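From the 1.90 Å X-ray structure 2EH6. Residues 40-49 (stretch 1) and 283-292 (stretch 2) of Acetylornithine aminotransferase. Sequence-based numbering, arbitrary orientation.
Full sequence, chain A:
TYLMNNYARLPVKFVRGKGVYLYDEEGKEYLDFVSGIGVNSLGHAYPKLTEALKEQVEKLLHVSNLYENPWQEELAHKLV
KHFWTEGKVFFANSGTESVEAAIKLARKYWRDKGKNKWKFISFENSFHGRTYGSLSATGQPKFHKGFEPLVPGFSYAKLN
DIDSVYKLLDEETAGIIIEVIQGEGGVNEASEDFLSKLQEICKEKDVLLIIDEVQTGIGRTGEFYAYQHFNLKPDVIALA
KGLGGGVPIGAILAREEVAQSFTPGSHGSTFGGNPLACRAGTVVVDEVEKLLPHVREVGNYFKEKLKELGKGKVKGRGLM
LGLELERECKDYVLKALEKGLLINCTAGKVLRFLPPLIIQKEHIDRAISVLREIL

Stretch 1 (40-49) NSLGHAYPKL
Stretch 2, residues 283-292: VVVDEVEKLL

E287 is the polar centre of this contact. Its carboxylate takes one hydrogen bond at each oxygen from stretch 1. Y46 OH donates to E287 OE1 at 2.6 Å. K48 NZ donates to E287 OE2 at 2.7 Å, and this second bond is also a salt bridge. A glutamate suits the site because its two oxygens can serve two donors at once.

The side chains reach this point in different ways. E287 points its CA-to-CB bond toward stretch 1 and then folds compactly, with chi1 and chi2 both m and chi3 at -60°. K48 does the opposite and is fully extended, with all four chi angles t. Its length carries the ammonium group from an exposed helix position to the carboxylate. Y46 has chi1 t and chi2 at 74°, and E287 OE1 lies at the edge of its ring, near the ring plane.

A second lysine lies close by. K290 NZ is 3.7 Å from E287 OE2, a long salt bridge within stretch 2. K290 is also extended beyond its chi1 of m. The two ammonium groups, K48 NZ and K290 NZ, stand 4.4 Å apart, and E287 OE2 offers negative charge to both.

The backbones are simple to set. Stretch 2 is helical, entering from earlier in the chain and continuing beyond it. Regular i to i+4 bonds include E287 N to V283 O at 3.0 Å and V288 N to V284 O at 2.7 Å. L291 N donates to V288 O at 2.9 Å and makes a weak bond to E287 O at 3.2 Å. Stretch 1 opens with a type I turn from N40 to G43, closed by G43 N to N40 O at 2.9 Å. G43 has phi 72° and psi -160°, and its positive phi favours glycine. Y46 is the N-cap residue, and a helix follows from P47. In register, the CA atoms of L42 and V284 are 7.2 Å apart, and those of L49 and V283 are 6.1 Å apart.

Apolar packing lies on the buried side of the polar centre. L42 is buried, with chi1 m and chi2 t, and it spans several helix residues. L42 CD1 lies 4.0 Å from V284 CG2 and 4.0 Å from E287 CB. L42 CD2 lies 3.8 Å from L291 CD1 and 4.4 Å from V288 CG2. V283, V284 and V288 all have chi1 t; L291 has chi1 m and chi2 t. The branched leucine end thus meets a row of aliphatic groups along the helix.

V283 serves the other helix. Its CG1 is 3.8 Å from K48 CG, so the lysine stem adds apolar contact below its charged tip. L49, with chi1 t and chi2 p, starts sideways but brings its end nearer, with L49 CD1 at 4.2 Å from V283 CB. S41, with chi1 p, places OG 3.6 Å from V284 CG1; that hydroxyl is hydrogen-bonded elsewhere in the structure. V285 points away from stretch 1. The contact buries 488 Å² in total.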

ATOM      1  N   ASN A  40      10.699   1.599 -12.400  1.00 22.43           N
ATOM      2  CA  ASN A  40      11.995   2.264 -12.394  1.00 23.57           C
ATOM      3  C   ASN A  40      12.114   3.247 -13.552  1.00 23.44           C
ATOM      4  O   ASN A  40      12.925   3.071 -14.459  1.00 21.51           O
ATOM      5  CB  ASN A  40      13.110   1.215 -12.436  1.00 23.73           C
ATOM      6  CG  ASN A  40      13.007   0.224 -11.287  1.00 24.46           C
ATOM      7  OD1 ASN A  40      12.995   0.610 -10.117  1.00 25.93           O
ATOM      8  ND2 ASN A  40      12.922  -1.052 -11.613  1.00 23.16           N
ATOM      9  N   SER A  41      11.285   4.289 -13.500  1.00 22.86           N
ATOM     10  CA  SER A  41      11.242   5.330 -14.525  1.00 22.90           C
ATOM     11  C   SER A  41      12.596   5.941 -14.890  1.00 23.75           C
ATOM     12  O   SER A  41      12.836   6.267 -16.063  1.00 22.54           O
ATOM     13  CB  SER A  41      10.281   6.446 -14.089  1.00 21.72           C
ATOM     14  OG  SER A  41      10.568   6.886 -12.771  1.00 23.29           O
ATOM     15  N   LEU A  42      13.471   6.112 -13.898  1.00 22.98           N
ATOM     16  CA  LEU A  42      14.797   6.687 -14.142  1.00 23.35           C
ATOM     17  C   LEU A  42      15.912   5.637 -14.084  1.00 24.36           C
ATOM     18  O   LEU A  42      17.086   5.973 -13.887  1.00 24.42           O
ATOM     19  CB  LEU A  42      15.093   7.793 -13.126  1.00 21.93           C
ATOM     20  CG  LEU A  42      14.061   8.924 -13.034  1.00 23.47           C
ATOM     21  CD1 LEU A  42      14.504   9.939 -11.990  1.00 21.87           C
ATOM     22  CD2 LEU A  42      13.901   9.597 -14.389  1.00 23.43           C
ATOM     23  N   GLY A  43      15.549   4.374 -14.265  1.00 24.91           N
ATOM     24  CA  GLY A  43      16.545   3.315 -14.213  1.00 25.86           C
ATOM     25  C   GLY A  43      17.026   3.087 -12.791  1.00 27.94           C
ATOM     26  O   GLY A  43      16.361   3.489 -11.835  1.00 28.55           O
ATOM     27  N   HIS A  44      18.189   2.458 -12.648  1.00 26.26           N
ATOM     28  CA  HIS A  44      18.747   2.164 -11.335  1.00 27.71           C
ATOM     29  C   HIS A  44      19.937   3.050 -10.999  1.00 28.02           C
ATOM     30  O   HIS A  44      20.667   3.500 -11.886  1.00 29.36           O
ATOM     31  CB  HIS A  44      19.183   0.698 -11.284  1.00 28.02           C
ATOM     32  CG  HIS A  44      18.085  -0.266 -11.604  1.00 26.86           C
ATOM     33  ND1 HIS A  44      17.181  -0.707 -10.661  1.00 26.22           N
ATOM     34  CD2 HIS A  44      17.727  -0.851 -12.770  1.00 26.41           C
ATOM     35  CE1 HIS A  44      16.315  -1.522 -11.232  1.00 26.33           C
ATOM     36  NE2 HIS A  44      16.624  -1.628 -12.512  1.00 26.70           N
ATOM     37  N   ALA A  45      20.128   3.292  -9.709  1.00 28.67           N
ATOM     38  CA  ALA A  45      21.239   4.101  -9.232  1.00 29.74           C
ATOM     39  C   ALA A  45      21.319   5.455  -9.925  1.00 30.78           C
ATOM     40  O   ALA A  45      22.411   5.981 -10.155  1.00 32.04           O
ATOM     41  CB  ALA A  45      22.557   3.338  -9.420  1.00 28.32           C
ATOM     42  N   TYR A  46      20.165   6.017 -10.268  1.00 30.56           N
ATOM     43  CA  TYR A  46      20.131   7.320 -10.913  1.00 29.50           C
ATOM     44  C   TYR A  46      20.728   8.310  -9.910  1.00 29.63           C
ATOM     45  O   TYR A  46      20.166   8.530  -8.842  1.00 28.80           O
ATOM     46  CB  TYR A  46      18.686   7.701 -11.239  1.00 28.40           C
ATOM     47  CG  TYR A  46      18.565   8.910 -12.129  1.00 28.79           C
ATOM     48  CD1 TYR A  46      18.873   8.832 -13.485  1.00 28.74           C
ATOM     49  CD2 TYR A  46      18.129  10.135 -11.618  1.00 30.61           C
ATOM     50  CE1 TYR A  46      18.749   9.940 -14.315  1.00 29.54           C
ATOM     51  CE2 TYR A  46      18.001  11.250 -12.440  1.00 31.99           C
ATOM     52  CZ  TYR A  46      18.311  11.143 -13.786  1.00 31.79           C
ATOM     53  OH  TYR A  46      18.161  12.233 -14.605  1.00 35.02           O
ATOM     54  N   PRO A  47      21.878   8.919 -10.247  1.00 29.96           N
ATOM     55  CA  PRO A  47      22.572   9.882  -9.382  1.00 29.70           C
ATOM     56  C   PRO A  47      21.713  10.859  -8.575  1.00 29.67           C
ATOM     57  O   PRO A  47      21.783  10.888  -7.348  1.00 28.66           O
ATOM     58  CB  PRO A  47      23.511  10.598 -10.356  1.00 29.84           C
ATOM     59  CG  PRO A  47      23.883   9.504 -11.295  1.00 31.14           C
ATOM     60  CD  PRO A  47      22.545   8.831 -11.561  1.00 29.80           C
ATOM     61  N   LYS A  48      20.905  11.664  -9.255  1.00 29.43           N
ATOM     62  CA  LYS A  48      20.083  12.637  -8.548  1.00 30.18           C
ATOM     63  C   LYS A  48      19.134  11.968  -7.555  1.00 29.46           C
ATOM     64  O   LYS A  48      18.943  12.458  -6.442  1.00 26.69           O
ATOM     65  CB  LYS A  48      19.286  13.484  -9.540  1.00 32.49           C
ATOM     66  CG  LYS A  48      18.529  14.632  -8.892  1.00 39.33           C
ATOM     67  CD  LYS A  48      17.759  15.442  -9.928  1.00 44.13           C
ATOM     68  CE  LYS A  48      17.057  16.637  -9.300  1.00 45.10           C
ATOM     69  NZ  LYS A  48      16.395  17.487 -10.334  1.00 47.21           N
ATOM     70  N   LEU A  49      18.545  10.846  -7.953  1.00 26.59           N
ATOM     71  CA  LEU A  49      17.625  10.138  -7.069  1.00 25.58           C
ATOM     72  C   LEU A  49      18.365   9.565  -5.858  1.00 25.78           C
ATOM     73  O   LEU A  49      17.965   9.775  -4.716  1.00 26.14           O
ATOM     74  CB  LEU A  49      16.913   9.017  -7.834  1.00 24.27           C
ATOM     75  CG  LEU A  49      15.889   8.194  -7.035  1.00 23.76           C
ATOM     76  CD1 LEU A  49      14.882   9.129  -6.399  1.00 24.19           C
ATOM     77  CD2 LEU A  49      15.189   7.183  -7.947  1.00 21.84           C
ATOM     78  N   VAL A 283      11.909  14.221  -7.198  1.00 29.64           N
ATOM     79  CA  VAL A 283      13.025  14.078  -8.121  1.00 26.26           C
ATOM     80  C   VAL A 283      12.532  13.538  -9.459  1.00 26.18           C
ATOM     81  O   VAL A 283      12.875  14.061 -10.521  1.00 24.72           O
ATOM     82  CB  VAL A 283      14.104  13.120  -7.560  1.00 27.03           C
ATOM     83  CG1 VAL A 283      15.158  12.861  -8.617  1.00 25.47           C
ATOM     84  CG2 VAL A 283      14.749  13.719  -6.315  1.00 25.18           C
ATOM     85  N   VAL A 284      11.722  12.490  -9.406  1.00 25.73           N
ATOM     86  CA  VAL A 284      11.192  11.877 -10.618  1.00 25.11           C
ATOM     87  C   VAL A 284      10.358  12.846 -11.453  1.00 25.43           C
ATOM     88  O   VAL A 284      10.522  12.938 -12.668  1.00 26.14           O
ATOM     89  CB  VAL A 284      10.335  10.641 -10.276  1.00 24.52           C
ATOM     90  CG1 VAL A 284       9.630  10.130 -11.526  1.00 23.06           C
ATOM     91  CG2 VAL A 284      11.220   9.551  -9.681  1.00 25.33           C
ATOM     92  N   VAL A 285       9.458  13.573 -10.807  1.00 27.08           N
ATOM     93  CA  VAL A 285       8.623  14.507 -11.546  1.00 28.22           C
ATOM     94  C   VAL A 285       9.445  15.578 -12.264  1.00 29.39           C
ATOM     95  O   VAL A 285       9.174  15.887 -13.424  1.00 30.16           O
ATOM     96  CB  VAL A 285       7.574  15.155 -10.624  1.00 27.74           C
ATOM     97  CG1 VAL A 285       6.851  16.277 -11.361  1.00 27.44           C
ATOM     98  CG2 VAL A 285       6.560  14.083 -10.187  1.00 24.13           C
ATOM     99  N   ASP A 286      10.451  16.130 -11.596  1.00 29.39           N
ATOM    100  CA  ASP A 286      11.285  17.148 -12.230  1.00 31.00           C
ATOM    101  C   ASP A 286      12.078  16.563 -13.391  1.00 31.03           C
ATOM    102  O   ASP A 286      12.150  17.157 -14.470  1.00 28.98           O
ATOM    103  CB  ASP A 286      12.257  17.771 -11.223  1.00 35.53           C
ATOM    104  CG  ASP A 286      11.563  18.660 -10.213  1.00 38.52           C
ATOM    105  OD1 ASP A 286      10.418  19.083 -10.481  1.00 40.86           O
ATOM    106  OD2 ASP A 286      12.170  18.946  -9.158  1.00 42.38           O
ATOM    107  N   GLU A 287      12.674  15.394 -13.175  1.00 29.15           N
ATOM    108  CA  GLU A 287      13.465  14.755 -14.221  1.00 29.99           C
ATOM    109  C   GLU A 287      12.625  14.288 -15.395  1.00 29.11           C
ATOM    110  O   GLU A 287      13.016  14.448 -16.550  1.00 29.82           O
ATOM    111  CB  GLU A 287      14.245  13.569 -13.646  1.00 30.78           C
ATOM    112  CG  GLU A 287      15.266  13.968 -12.593  1.00 34.16           C
ATOM    113  CD  GLU A 287      16.301  14.935 -13.137  1.00 37.60           C
ATOM    114  OE1 GLU A 287      17.010  14.563 -14.093  1.00 40.47           O
ATOM    115  OE2 GLU A 287      16.403  16.065 -12.615  1.00 40.31           O
ATOM    116  N   VAL A 288      11.469  13.705 -15.102  1.00 29.69           N
ATOM    117  CA  VAL A 288      10.590  13.196 -16.146  1.00 29.52           C
ATOM    118  C   VAL A 288      10.068  14.270 -17.093  1.00 30.99           C
ATOM    119  O   VAL A 288      10.017  14.058 -18.299  1.00 31.96           O
ATOM    120  CB  VAL A 288       9.386  12.439 -15.535  1.00 30.14           C
ATOM    121  CG1 VAL A 288       8.306  12.224 -16.588  1.00 29.09           C
ATOM    122  CG2 VAL A 288       9.853  11.094 -14.989  1.00 27.39           C
ATOM    123  N   GLU A 289       9.673  15.421 -16.566  1.00 32.67           N
ATOM    124  CA  GLU A 289       9.164  16.455 -17.452  1.00 35.48           C
ATOM    125  C   GLU A 289      10.239  16.913 -18.435  1.00 34.41           C
ATOM    126  O   GLU A 289       9.925  17.348 -19.536  1.00 33.55           O
ATOM    127  CB  GLU A 289       8.605  17.634 -16.650  1.00 38.62           C
ATOM    128  CG  GLU A 289       9.523  18.199 -15.606  1.00 44.64           C
ATOM    129  CD  GLU A 289       8.809  19.191 -14.709  1.00 48.46           C
ATOM    130  OE1 GLU A 289       7.760  18.817 -14.136  1.00 50.11           O
ATOM    131  OE2 GLU A 289       9.292  20.336 -14.572  1.00 51.22           O
ATOM    132  N   LYS A 290      11.504  16.793 -18.045  1.00 35.08           N
ATOM    133  CA  LYS A 290      12.612  17.174 -18.922  1.00 35.65           C
ATOM    134  C   LYS A 290      12.853  16.089 -19.972  1.00 35.20           C
ATOM    135  O   LYS A 290      13.432  16.348 -21.027  1.00 35.30           O
ATOM    136  CB  LYS A 290      13.898  17.365 -18.117  1.00 36.18           C
ATOM    137  CG  LYS A 290      13.844  18.449 -17.054  1.00 40.16           C
ATOM    138  CD  LYS A 290      15.151  18.482 -16.274  1.00 44.29           C
ATOM    139  CE  LYS A 290      15.069  19.407 -15.070  1.00 46.05           C
ATOM    140  NZ  LYS A 290      16.336  19.385 -14.284  1.00 49.25           N
ATOM    141  N   LEU A 291      12.403  14.874 -19.671  1.00 32.82           N
ATOM    142  CA  LEU A 291      12.580  13.724 -20.555  1.00 31.23           C
ATOM    143  C   LEU A 291      11.459  13.493 -21.563  1.00 30.61           C
ATOM    144  O   LEU A 291      11.631  12.733 -22.519  1.00 31.11           O
ATOM    145  CB  LEU A 291      12.743  12.451 -19.714  1.00 31.07           C
ATOM    146  CG  LEU A 291      14.043  12.254 -18.932  1.00 34.28           C
ATOM    147  CD1 LEU A 291      13.859  11.132 -17.915  1.00 32.31           C
ATOM    148  CD2 LEU A 291      15.180  11.935 -19.898  1.00 32.81           C
ATOM    149  N   LEU A 292      10.316  14.137 -21.353  1.00 31.79           N
ATOM    150  CA  LEU A 292       9.170  13.955 -22.238  1.00 30.62           C
ATOM    151  C   LEU A 292       9.510  13.973 -23.731  1.00 31.71           C
ATOM    152  O   LEU A 292       9.153  13.047 -24.467  1.00 28.44           O
ATOM    153  CB  LEU A 292       8.083  14.990 -21.912  1.00 31.96           C
ATOM    154  CG  LEU A 292       7.482  14.864 -20.504  1.00 33.08           C
ATOM    155  CD1 LEU A 292       6.351  15.875 -20.325  1.00 31.93           C
ATOM    156  CD2 LEU A 292       6.952  13.440 -20.293  1.00 33.69           C
TER